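Local coordinates for protein importin subunit beta-1 (Saccharomyces cerevisiae, PDB 5OWU) that carries proteins into the nucleus together with importin alpha, the adaptor that recognises the classical nuclear localization signal of the cargo, at residues V409-M420 with T431-A439; D465-S474 with R509-A520. All coordinates share one frame; numbering follows the deposited sequence.

Overall arrangement
Both contacts belong to one run of HEAT repeats, their centres about 19 Å apart. Interaction 1 joins the two antiparallel helices of HEAT 10 and is almost wholly buried. Interaction 2 joins HEAT 11 to HEAT 12 through nearly parallel helices and the loop before helix 516-530, and it is partly buried. The first is built from aliphatic side chains, sulfur and a threonine methyl. The second has a small apolar centre with an aromatic ring, and an arginine, a histidine, hydroxyls and bridging waters about it. The two contacts share no helix, but both segments of interaction 1 touch 465-474: Ala432 packs on Asn472 and Cys473, and Met420 meets Cys473. They thus follow each other along the superhelix.

Interaction 1. Residues V409-M420 with T431-A439; sequences VHQALPSILNLM and TAWCIGRIA
Val409 and Ile438 stand at one end of this helix pair, Met420 and Thr431 at the other. The helix axes run antiparallel, at 148°, and come within 9.9 Å. Segment 409-420 is kinked at Pro414 and Ser415. Ile416 is the central knob, set among Thr431, Cys434, Ile435 and Ile438. Its CG2 branch lies anti to the backbone N, and Ile416 CG2 passes alongside Ile435 CG1 at 3.8 Å. Its other branch meets Ile438 tip to tip, Ile416 CD1 to Ile438 CD1 at 3.9 Å. Val409 CG1 lies 3.6 Å from Ile438 CG2 as the two side chains lie side by side, pointing opposite ways. The turn at chi2 (-66°) brings the Met420 sulfur over Thr431, and the turn at chi3 (-70°) swings CE toward Ala432. Met420 SD lies 3.5 Å from Thr431 CG2, and Met420 CE reaches Ala432 CB at 4.0 Å. Met420 CG lies 3.8 Å from Ile435 CD1. An alanine in place of Met420 would probably open a gap beside Thr431 and Ala432 and leave Ile435 CD1 less firmly packed. Thr431 turns its methyl to Ile416 and Met420, while its OG1 bonds to the backbone O of Val427. These are the paired helices of HEAT 10. Helix 383-395 packs on Ile416, Leu419 and Thr431. Helices 452-463 and 467-484 of HEAT 11 pack on Met420 and Ile435.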
loop_
_atom_site.group_PDB
_atom_site.type_symbol
_atom_site.label_atom_id
_atom_site.label_comp_id
_atom_site.label_asym_id
_atom_site.label_seq_id
_atom_site.Cartn_x
_atom_site.Cartn_y
_atom_site.Cartn_z
ATOM N N VAL A 409 17.850 -25.217 -12.242
ATOM C CA VAL A 409 17.336 -24.623 -13.470
ATOM C C VAL A 409 17.946 -25.319 -14.672
ATOM O O VAL A 409 17.242 -25.705 -15.611
ATOM C CB VAL A 409 17.609 -23.108 -13.491
ATOM C CG1 VAL A 409 17.439 -22.545 -14.903
ATOM C CG2 VAL A 409 16.684 -22.398 -12.513
ATOM N N HIS A 410 19.268 -25.493 -14.665
ATOM C CA HIS A 410 19.897 -26.237 -15.750
ATOM C C HIS A 410 19.255 -27.612 -15.915
ATOM O O HIS A 410 18.968 -28.043 -17.036
ATOM C CB HIS A 410 21.399 -26.379 -15.497
ATOM C CG HIS A 410 22.146 -26.968 -16.652
ATOM N ND1 HIS A 410 22.249 -28.327 -16.858
ATOM C CD2 HIS A 410 22.813 -26.382 -17.673
ATOM C CE1 HIS A 410 22.953 -28.552 -17.953
ATOM N NE2 HIS A 410 23.309 -27.389 -18.466
ATOM N N GLN A 411 19.002 -28.310 -14.804
ATOM C CA GLN A 411 18.438 -29.655 -14.899
ATOM C C GLN A 411 17.008 -29.636 -15.439
ATOM O O GLN A 411 16.626 -30.504 -16.231
ATOM C CB GLN A 411 18.487 -30.332 -13.526
ATOM C CG GLN A 411 17.728 -31.645 -13.425
ATOM C CD GLN A 411 17.917 -32.312 -12.075
ATOM O OE1 GLN A 411 17.087 -32.168 -11.172
ATOM N NE2 GLN A 411 19.017 -33.041 -11.927
ATOM N N ALA A 412 16.201 -28.658 -15.028
ATOM C CA ALA A 412 14.766 -28.686 -15.290
ATOM C C ALA A 412 14.347 -27.907 -16.530
ATOM O O ALA A 412 13.206 -28.062 -16.983
ATOM C CB ALA A 412 14.005 -28.131 -14.081
ATOM N N LEU A 413 15.221 -27.084 -17.091
ATOM C CA LEU A 413 14.786 -26.179 -18.149
ATOM C C LEU A 413 14.261 -26.929 -19.365
ATOM O O LEU A 413 13.243 -26.494 -19.923
ATOM C CB LEU A 413 15.936 -25.235 -18.523
ATOM C CG LEU A 413 15.630 -23.917 -19.243
ATOM C CD1 LEU A 413 14.370 -23.223 -18.749
ATOM C CD2 LEU A 413 16.831 -23.008 -19.063
ATOM N N PRO A 414 14.855 -28.038 -19.809
ATOM C CA PRO A 414 14.241 -28.768 -20.934
ATOM C C PRO A 414 12.792 -29.158 -20.680
ATOM O O PRO A 414 11.926 -28.885 -21.522
ATOM C CB PRO A 414 15.163 -29.985 -21.100
ATOM C CG PRO A 414 16.490 -29.514 -20.584
ATOM C CD PRO A 414 16.178 -28.579 -19.448
ATOM N N SER A 415 12.495 -29.779 -19.535
ATOM C CA SER A 415 11.116 -30.170 -19.245
ATOM C C SER A 415 10.189 -28.956 -19.149
ATOM O O SER A 415 9.018 -29.018 -19.563
ATOM C CB SER A 415 11.071 -30.982 -17.953
ATOM O OG SER A 415 11.570 -30.229 -16.863
ATOM N N ILE A 416 10.688 -27.842 -18.604
ATOM C CA ILE A 416 9.852 -26.651 -18.462
ATOM C C ILE A 416 9.539 -26.059 -19.830
ATOM O O ILE A 416 8.388 -25.715 -20.126
ATOM C CB ILE A 416 10.527 -25.621 -17.538
ATOM C CG1 ILE A 416 10.511 -26.126 -16.098
ATOM C CG2 ILE A 416 9.817 -24.259 -17.612
ATOM C CD1 ILE A 416 11.350 -25.289 -15.140
ATOM N N LEU A 417 10.559 -25.926 -20.682
ATOM C CA LEU A 417 10.330 -25.437 -22.035
ATOM C C LEU A 417 9.394 -26.366 -22.792
ATOM O O LEU A 417 8.592 -25.913 -23.614
ATOM C CB LEU A 417 11.657 -25.302 -22.782
ATOM C CG LEU A 417 12.645 -24.245 -22.292
ATOM C CD1 LEU A 417 13.955 -24.350 -23.060
ATOM C CD2 LEU A 417 12.054 -22.853 -22.437
ATOM N N ASN A 418 9.486 -27.673 -22.536
ATOM C CA ASN A 418 8.577 -28.603 -23.194
ATOM C C ASN A 418 7.142 -28.354 -22.761
ATOM O O ASN A 418 6.214 -28.485 -23.569
ATOM C CB ASN A 418 8.984 -30.048 -22.900
ATOM C CG ASN A 418 8.027 -31.054 -23.510
ATOM O OD1 ASN A 418 7.906 -31.146 -24.730
ATOM N ND2 ASN A 418 7.344 -31.814 -22.663
ATOM N N LEU A 419 6.935 -27.975 -21.495
ATOM C CA LEU A 419 5.568 -27.696 -21.061
ATOM C C LEU A 419 4.945 -26.481 -21.740
ATOM O O LEU A 419 3.732 -26.285 -21.615
ATOM C CB LEU A 419 5.507 -27.501 -19.548
ATOM C CG LEU A 419 5.613 -28.770 -18.706
ATOM C CD1 LEU A 419 5.577 -28.402 -17.245
ATOM C CD2 LEU A 419 4.498 -29.756 -19.018
ATOM N N MET A 420 5.720 -25.652 -22.442
ATOM C CA MET A 420 5.096 -24.561 -23.195
ATOM C C MET A 420 4.276 -25.074 -24.372
ATOM O O MET A 420 3.459 -24.327 -24.924
ATOM C CB MET A 420 6.148 -23.571 -23.693
ATOM C CG MET A 420 6.772 -22.722 -22.593
ATOM S SD MET A 420 5.610 -21.583 -21.785
ATOM C CE MET A 420 5.303 -20.369 -23.071
ATOM N N THR A 431 3.584 -22.199 -16.833
ATOM C CA THR A 431 4.934 -22.436 -17.339
ATOM C C THR A 431 5.577 -21.145 -17.831
ATOM O O THR A 431 6.760 -20.891 -17.568
ATOM C CB THR A 431 4.887 -23.479 -18.461
ATOM O OG1 THR A 431 4.407 -24.721 -17.932
ATOM C CG2 THR A 431 6.281 -23.696 -19.089
ATOM N N ALA A 432 4.822 -20.323 -18.564
ATOM C CA ALA A 432 5.348 -19.025 -18.978
ATOM C C ALA A 432 5.731 -18.190 -17.762
ATOM O O ALA A 432 6.810 -17.577 -17.721
ATOM C CB ALA A 432 4.320 -18.281 -19.836
ATOM N N TRP A 433 4.845 -18.148 -16.761
ATOM C CA TRP A 433 5.187 -17.470 -15.512
ATOM C C TRP A 433 6.468 -18.036 -14.903
ATOM O O TRP A 433 7.346 -17.286 -14.462
ATOM C CB TRP A 433 4.024 -17.592 -14.530
ATOM C CG TRP A 433 4.320 -17.119 -13.139
ATOM C CD1 TRP A 433 4.264 -15.833 -12.678
ATOM C CD2 TRP A 433 4.709 -17.929 -12.019
ATOM N NE1 TRP A 433 4.590 -15.793 -11.345
ATOM C CE2 TRP A 433 4.865 -17.065 -10.914
ATOM C CE3 TRP A 433 4.937 -19.298 -11.842
ATOM C CZ2 TRP A 433 5.237 -17.522 -9.653
ATOM C CZ3 TRP A 433 5.307 -19.752 -10.589
ATOM C CH2 TRP A 433 5.455 -18.868 -9.510
ATOM N N CYS A 434 6.592 -19.362 -14.872
ATOM C CA CYS A 434 7.758 -19.993 -14.267
ATOM C C CYS A 434 9.036 -19.582 -14.979
ATOM O O CYS A 434 10.073 -19.352 -14.340
ATOM C CB CYS A 434 7.588 -21.514 -14.300
ATOM S SG CYS A 434 8.914 -22.408 -13.516
ATOM N N ILE A 435 8.980 -19.474 -16.306
ATOM C CA ILE A 435 10.146 -19.022 -17.054
ATOM C C ILE A 435 10.479 -17.593 -16.668
ATOM O O ILE A 435 11.656 -17.232 -16.523
ATOM C CB ILE A 435 9.902 -19.178 -18.568
ATOM C CG1 ILE A 435 9.753 -20.671 -18.905
ATOM C CG2 ILE A 435 11.041 -18.573 -19.373
ATOM C CD1 ILE A 435 9.277 -20.950 -20.301
ATOM N N GLY A 436 9.448 -16.760 -16.478
ATOM C CA GLY A 436 9.689 -15.411 -15.987
ATOM C C GLY A 436 10.341 -15.378 -14.614
ATOM O O GLY A 436 11.173 -14.517 -14.341
ATOM N N ARG A 437 9.945 -16.294 -13.721
ATOM C CA ARG A 437 10.552 -16.373 -12.390
ATOM C C ARG A 437 12.027 -16.770 -12.472
ATOM O O ARG A 437 12.889 -16.187 -11.786
ATOM C CB ARG A 437 9.775 -17.382 -11.536
ATOM C CG ARG A 437 8.333 -16.963 -11.258
ATOM C CD ARG A 437 8.272 -15.960 -10.112
ATOM N NE ARG A 437 8.735 -16.594 -8.881
ATOM C CZ ARG A 437 8.876 -15.976 -7.713
ATOM N NH1 ARG A 437 8.589 -14.686 -7.591
ATOM N NH2 ARG A 437 9.316 -16.661 -6.664
ATOM N N ILE A 438 12.328 -17.771 -13.302
ATOM C CA ILE A 438 13.714 -18.165 -13.524
ATOM C C ILE A 438 14.503 -16.974 -14.042
ATOM O O ILE A 438 15.590 -16.654 -13.543
ATOM C CB ILE A 438 13.782 -19.357 -14.497
ATOM C CG1 ILE A 438 13.083 -20.571 -13.883
ATOM C CG2 ILE A 438 15.225 -19.700 -14.830
ATOM C CD1 ILE A 438 12.921 -21.737 -14.813
ATOM N N ALA A 439 13.957 -16.289 -15.048
ATOM C CA ALA A 439 14.649 -15.141 -15.616
ATOM C C ALA A 439 14.826 -14.053 -14.575
ATOM O O ALA A 439 15.871 -13.401 -14.515
ATOM C CB ALA A 439 13.876 -14.599 -16.819
#

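Interaction 2. Residues D465-S474 with R509-A520; sequences DHPKVATNCS and RIDNEFNARASA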
loop_
_atom_site.group_PDB
_atom_site.type_symbol
_atom_site.label_atom_id
_atom_site.label_comp_id
_atom_site.label_asym_id
_atom_site.label_seq_id
_atom_site.Cartn_x
_atom_site.Cartn_y
_atom_site.Cartn_z
ATOM N N ASP A 465 0.056 -17.315 -28.654
ATOM C CA ASP A 465 -0.825 -18.319 -28.086
ATOM C C ASP A 465 -2.050 -17.632 -27.485
ATOM O O ASP A 465 -2.327 -16.458 -27.748
ATOM C CB ASP A 465 -0.051 -19.141 -27.048
ATOM C CG ASP A 465 -0.596 -20.547 -26.870
ATOM O OD1 ASP A 465 -1.808 -20.768 -27.060
ATOM O OD2 ASP A 465 0.204 -21.435 -26.520
ATOM N N HIS A 466 -2.793 -18.367 -26.671
ATOM C CA HIS A 466 -3.919 -17.807 -25.943
ATOM C C HIS A 466 -3.471 -16.561 -25.180
ATOM O O HIS A 466 -2.356 -16.536 -24.638
ATOM C CB HIS A 466 -4.471 -18.853 -24.974
ATOM C CG HIS A 466 -5.747 -18.457 -24.302
ATOM N ND1 HIS A 466 -5.792 -17.573 -23.245
ATOM C CD2 HIS A 466 -7.026 -18.838 -24.529
ATOM C CE1 HIS A 466 -7.046 -17.423 -22.853
ATOM N NE2 HIS A 466 -7.813 -18.182 -23.616
ATOM N N PRO A 467 -4.299 -15.519 -25.107
ATOM C CA PRO A 467 -3.854 -14.281 -24.442
ATOM C C PRO A 467 -3.324 -14.477 -23.029
ATOM O O PRO A 467 -2.429 -13.730 -22.614
ATOM C CB PRO A 467 -5.113 -13.401 -24.457
ATOM C CG PRO A 467 -6.247 -14.320 -24.811
ATOM C CD PRO A 467 -5.663 -15.385 -25.655
ATOM N N LYS A 468 -3.843 -15.450 -22.272
ATOM C CA LYS A 468 -3.330 -15.697 -20.925
ATOM C C LYS A 468 -1.860 -16.093 -20.950
ATOM O O LYS A 468 -1.076 -15.656 -20.096
ATOM C CB LYS A 468 -4.153 -16.782 -20.236
ATOM C CG LYS A 468 -5.523 -16.324 -19.845
ATOM C CD LYS A 468 -6.274 -17.397 -19.093
ATOM C CE LYS A 468 -6.897 -16.823 -17.833
ATOM N NZ LYS A 468 -8.040 -17.635 -17.363
ATOM N N VAL A 469 -1.471 -16.931 -21.914
ATOM C CA VAL A 469 -0.063 -17.279 -22.097
ATOM C C VAL A 469 0.731 -16.059 -22.559
ATOM O O VAL A 469 1.804 -15.754 -22.024
ATOM C CB VAL A 469 0.063 -18.449 -23.093
ATOM C CG1 VAL A 469 1.528 -18.856 -23.294
ATOM C CG2 VAL A 469 -0.760 -19.649 -22.619
ATOM N N ALA A 470 0.204 -15.334 -23.551
ATOM C CA ALA A 470 0.919 -14.193 -24.122
ATOM C C ALA A 470 1.239 -13.137 -23.064
ATOM O O ALA A 470 2.318 -12.532 -23.084
ATOM C CB ALA A 470 0.091 -13.576 -25.256
ATOM N N THR A 471 0.314 -12.895 -22.138
ATOM C CA THR A 471 0.556 -11.901 -21.092
ATOM C C THR A 471 1.754 -12.294 -20.238
ATOM O O THR A 471 2.657 -11.481 -19.971
ATOM C CB THR A 471 -0.707 -11.754 -20.239
ATOM O OG1 THR A 471 -1.747 -11.188 -21.048
ATOM C CG2 THR A 471 -0.477 -10.868 -19.024
ATOM N N ASN A 472 1.792 -13.556 -19.819
ATOM C CA ASN A 472 2.915 -14.014 -19.018
ATOM C C ASN A 472 4.208 -14.016 -19.821
ATOM O O ASN A 472 5.283 -13.786 -19.255
ATOM C CB ASN A 472 2.594 -15.389 -18.434
ATOM C CG ASN A 472 1.647 -15.291 -17.253
ATOM O OD1 ASN A 472 1.408 -14.196 -16.734
ATOM N ND2 ASN A 472 1.109 -16.423 -16.818
ATOM N N CYS A 473 4.127 -14.224 -21.136
ATOM C CA CYS A 473 5.329 -14.154 -21.959
ATOM C C CYS A 473 5.865 -12.728 -22.054
ATOM O O CYS A 473 7.084 -12.526 -22.083
ATOM C CB CYS A 473 5.048 -14.722 -23.346
ATOM S SG CYS A 473 4.909 -16.505 -23.317
ATOM N N SER A 474 4.982 -11.725 -22.110
ATOM C CA SER A 474 5.452 -10.342 -22.093
ATOM C C SER A 474 6.140 -10.018 -20.770
ATOM O O SER A 474 7.210 -9.391 -20.751
ATOM C CB SER A 474 4.289 -9.374 -22.350
ATOM O OG SER A 474 3.993 -9.304 -23.737
ATOM N N ARG A 509 -2.656 -7.025 -31.508
ATOM C CA ARG A 509 -3.868 -7.800 -31.298
ATOM C C ARG A 509 -5.099 -6.915 -31.479
ATOM O O ARG A 509 -5.065 -5.705 -31.240
ATOM C CB ARG A 509 -3.873 -8.429 -29.902
ATOM C CG ARG A 509 -3.000 -9.683 -29.775
ATOM C CD ARG A 509 -3.066 -10.265 -28.363
ATOM N NE ARG A 509 -4.444 -10.562 -27.979
ATOM C CZ ARG A 509 -5.038 -11.745 -28.115
ATOM N NH1 ARG A 509 -4.374 -12.785 -28.613
ATOM N NH2 ARG A 509 -6.305 -11.888 -27.743
ATOM N N ILE A 510 -6.196 -7.538 -31.917
ATOM C CA ILE A 510 -7.436 -6.808 -32.144
ATOM C C ILE A 510 -8.102 -6.450 -30.824
ATOM O O ILE A 510 -8.809 -5.439 -30.731
ATOM C CB ILE A 510 -8.363 -7.632 -33.060
ATOM C CG1 ILE A 510 -7.937 -7.445 -34.519
ATOM C CG2 ILE A 510 -9.831 -7.219 -32.882
ATOM C CD1 ILE A 510 -8.594 -8.415 -35.492
ATOM N N ASP A 511 -7.864 -7.235 -29.780
ATOM C CA ASP A 511 -8.464 -6.999 -28.476
ATOM C C ASP A 511 -7.390 -7.070 -27.398
ATOM O O ASP A 511 -6.244 -7.445 -27.652
ATOM C CB ASP A 511 -9.579 -8.014 -28.186
ATOM C CG ASP A 511 -9.054 -9.436 -28.064
ATOM O OD1 ASP A 511 -8.297 -9.705 -27.109
ATOM O OD2 ASP A 511 -9.396 -10.280 -28.920
ATOM N N ASN A 512 -7.774 -6.696 -26.179
ATOM C CA ASN A 512 -6.894 -6.749 -25.018
ATOM C C ASN A 512 -7.376 -7.793 -24.016
ATOM O O ASN A 512 -7.276 -7.613 -22.800
ATOM C CB ASN A 512 -6.795 -5.383 -24.345
ATOM C CG ASN A 512 -5.791 -5.371 -23.198
ATOM O OD1 ASN A 512 -4.732 -5.997 -23.273
ATOM N ND2 ASN A 512 -6.133 -4.671 -22.125
ATOM N N GLU A 513 -7.907 -8.904 -24.512
ATOM C CA GLU A 513 -8.370 -9.940 -23.604
ATOM C C GLU A 513 -7.221 -10.417 -22.718
ATOM O O GLU A 513 -6.066 -10.519 -23.152
ATOM C CB GLU A 513 -8.988 -11.097 -24.386
ATOM C CG GLU A 513 -9.887 -11.967 -23.525
ATOM C CD GLU A 513 -10.773 -12.893 -24.332
ATOM O OE1 GLU A 513 -11.859 -12.451 -24.761
ATOM O OE2 GLU A 513 -10.379 -14.057 -24.544
ATOM N N PHE A 514 -7.546 -10.630 -21.440
ATOM C CA PHE A 514 -6.590 -11.069 -20.426
ATOM C C PHE A 514 -5.321 -10.228 -20.446
ATOM O O PHE A 514 -4.243 -10.691 -20.072
ATOM C CB PHE A 514 -6.293 -12.559 -20.590
ATOM C CG PHE A 514 -7.505 -13.413 -20.384
ATOM C CD1 PHE A 514 -8.093 -13.496 -19.132
ATOM C CD2 PHE A 514 -8.082 -14.097 -21.434
ATOM C CE1 PHE A 514 -9.224 -14.262 -18.931
ATOM C CE2 PHE A 514 -9.216 -14.864 -21.238
ATOM C CZ PHE A 514 -9.784 -14.947 -19.983
ATOM N N ASN A 515 -5.466 -8.972 -20.863
ATOM C CA ASN A 515 -4.419 -7.960 -20.793
ATOM C C ASN A 515 -3.224 -8.282 -21.682
ATOM O O ASN A 515 -2.151 -7.692 -21.510
ATOM C CB ASN A 515 -3.960 -7.750 -19.348
ATOM C CG ASN A 515 -3.637 -6.306 -19.054
ATOM O OD1 ASN A 515 -4.415 -5.410 -19.384
ATOM N ND2 ASN A 515 -2.479 -6.064 -18.445
ATOM N N ALA A 516 -3.399 -9.162 -22.676
ATOM C CA ALA A 516 -2.265 -9.548 -23.514
ATOM C C ALA A 516 -1.734 -8.387 -24.354
ATOM O O ALA A 516 -0.525 -8.303 -24.592
ATOM C CB ALA A 516 -2.658 -10.720 -24.413
ATOM N N ARG A 517 -2.602 -7.488 -24.818
ATOM C CA ARG A 517 -2.123 -6.399 -25.664
ATOM C C ARG A 517 -1.416 -5.325 -24.839
ATOM O O ARG A 517 -0.291 -4.918 -25.161
ATOM C CB ARG A 517 -3.296 -5.812 -26.457
ATOM C CG ARG A 517 -2.914 -4.691 -27.411
ATOM C CD ARG A 517 -4.093 -4.319 -28.307
ATOM N NE ARG A 517 -5.204 -3.730 -27.562
ATOM C CZ ARG A 517 -6.432 -3.568 -28.050
ATOM N NH1 ARG A 517 -6.718 -3.966 -29.279
ATOM N NH2 ARG A 517 -7.383 -3.009 -27.309
ATOM N N ALA A 518 -2.048 -4.876 -23.752
ATOM C CA ALA A 518 -1.412 -3.899 -22.870
ATOM C C ALA A 518 -0.073 -4.403 -22.345
ATOM O O ALA A 518 0.917 -3.655 -22.316
ATOM C CB ALA A 518 -2.347 -3.565 -21.705
ATOM N N SER A 519 -0.018 -5.673 -21.930
ATOM C CA SER A 519 1.240 -6.240 -21.461
ATOM C C SER A 519 2.308 -6.147 -22.538
ATOM O O SER A 519 3.464 -5.798 -22.251
ATOM C CB SER A 519 1.029 -7.691 -21.023
ATOM O OG SER A 519 0.154 -7.735 -19.909
ATOM N N ALA A 520 1.935 -6.412 -23.795
ATOM C CA ALA A 520 2.920 -6.300 -24.865
ATOM C C ALA A 520 3.426 -4.871 -24.967
ATOM O O ALA A 520 4.638 -4.636 -25.078
ATOM C CB ALA A 520 2.322 -6.757 -26.193
HETATM O O HOH W 1 -4.512 -15.613 -29.314
HETATM O O HOH W 2 -1.742 -13.630 -28.569
HETATM O O HOH W 3 1.593 -10.014 -24.483
#
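Lys468 crosses over a face of the Phe514 ring where HEAT 11 meets HEAT 12. From CB the chain steps to Lys468 CG, which sits over that face, 3.8 Å from the Phe514 ring centroid, in a CH-pi contact. The chain bends at chi3 (132°), and Lys468 CE comes 3.6 Å from Phe514 CE1. NZ is still beside ring atoms CE1 and CZ, and makes a salt bridge with Asp343. Pro467 CG meets the edge of the same ring, near its plane. His466 CE1 lies obliquely to it, 3.7 Å from Phe514 CE2. The histidine is the N-cap of helix 467-484: its ND1 accepts from Lys468 N close to the ring plane.

Pro467 CB packs 3.6 Å from Ala516 CB and also lies over a face of the Arg509 guanidinium. That group is held by a salt bridge from Arg509 NH2 to Asp511 OD1, 3.0 Å long, on the syn side of the carboxylate. The same oxygen accepts from Glu513 N on its anti side, closing an Asx turn. Two waters join Arg509 NH1 to Asp465 O. One turn further along the helix, Thr471 OG1 is 2.7 Å from Phe514 O and 3.1 Å from Pro467 O; its one proton may go to either. A third water links Ser474 OG to Ala516 O.

The helix segments run at 15°, their axes 8.3 Å apart. Thr471 meets Ala516 and Ser474 meets Ala520 at the close points; residues this small are consistent with so near an approach. The chemistry implies an interface joined by a few apolar contacts, a shared hydroxyl and water bridges, with the guanidinium anchored by its own loop. Its charge is probably balanced by Asp511, so the proline meets the flat face of a paired group.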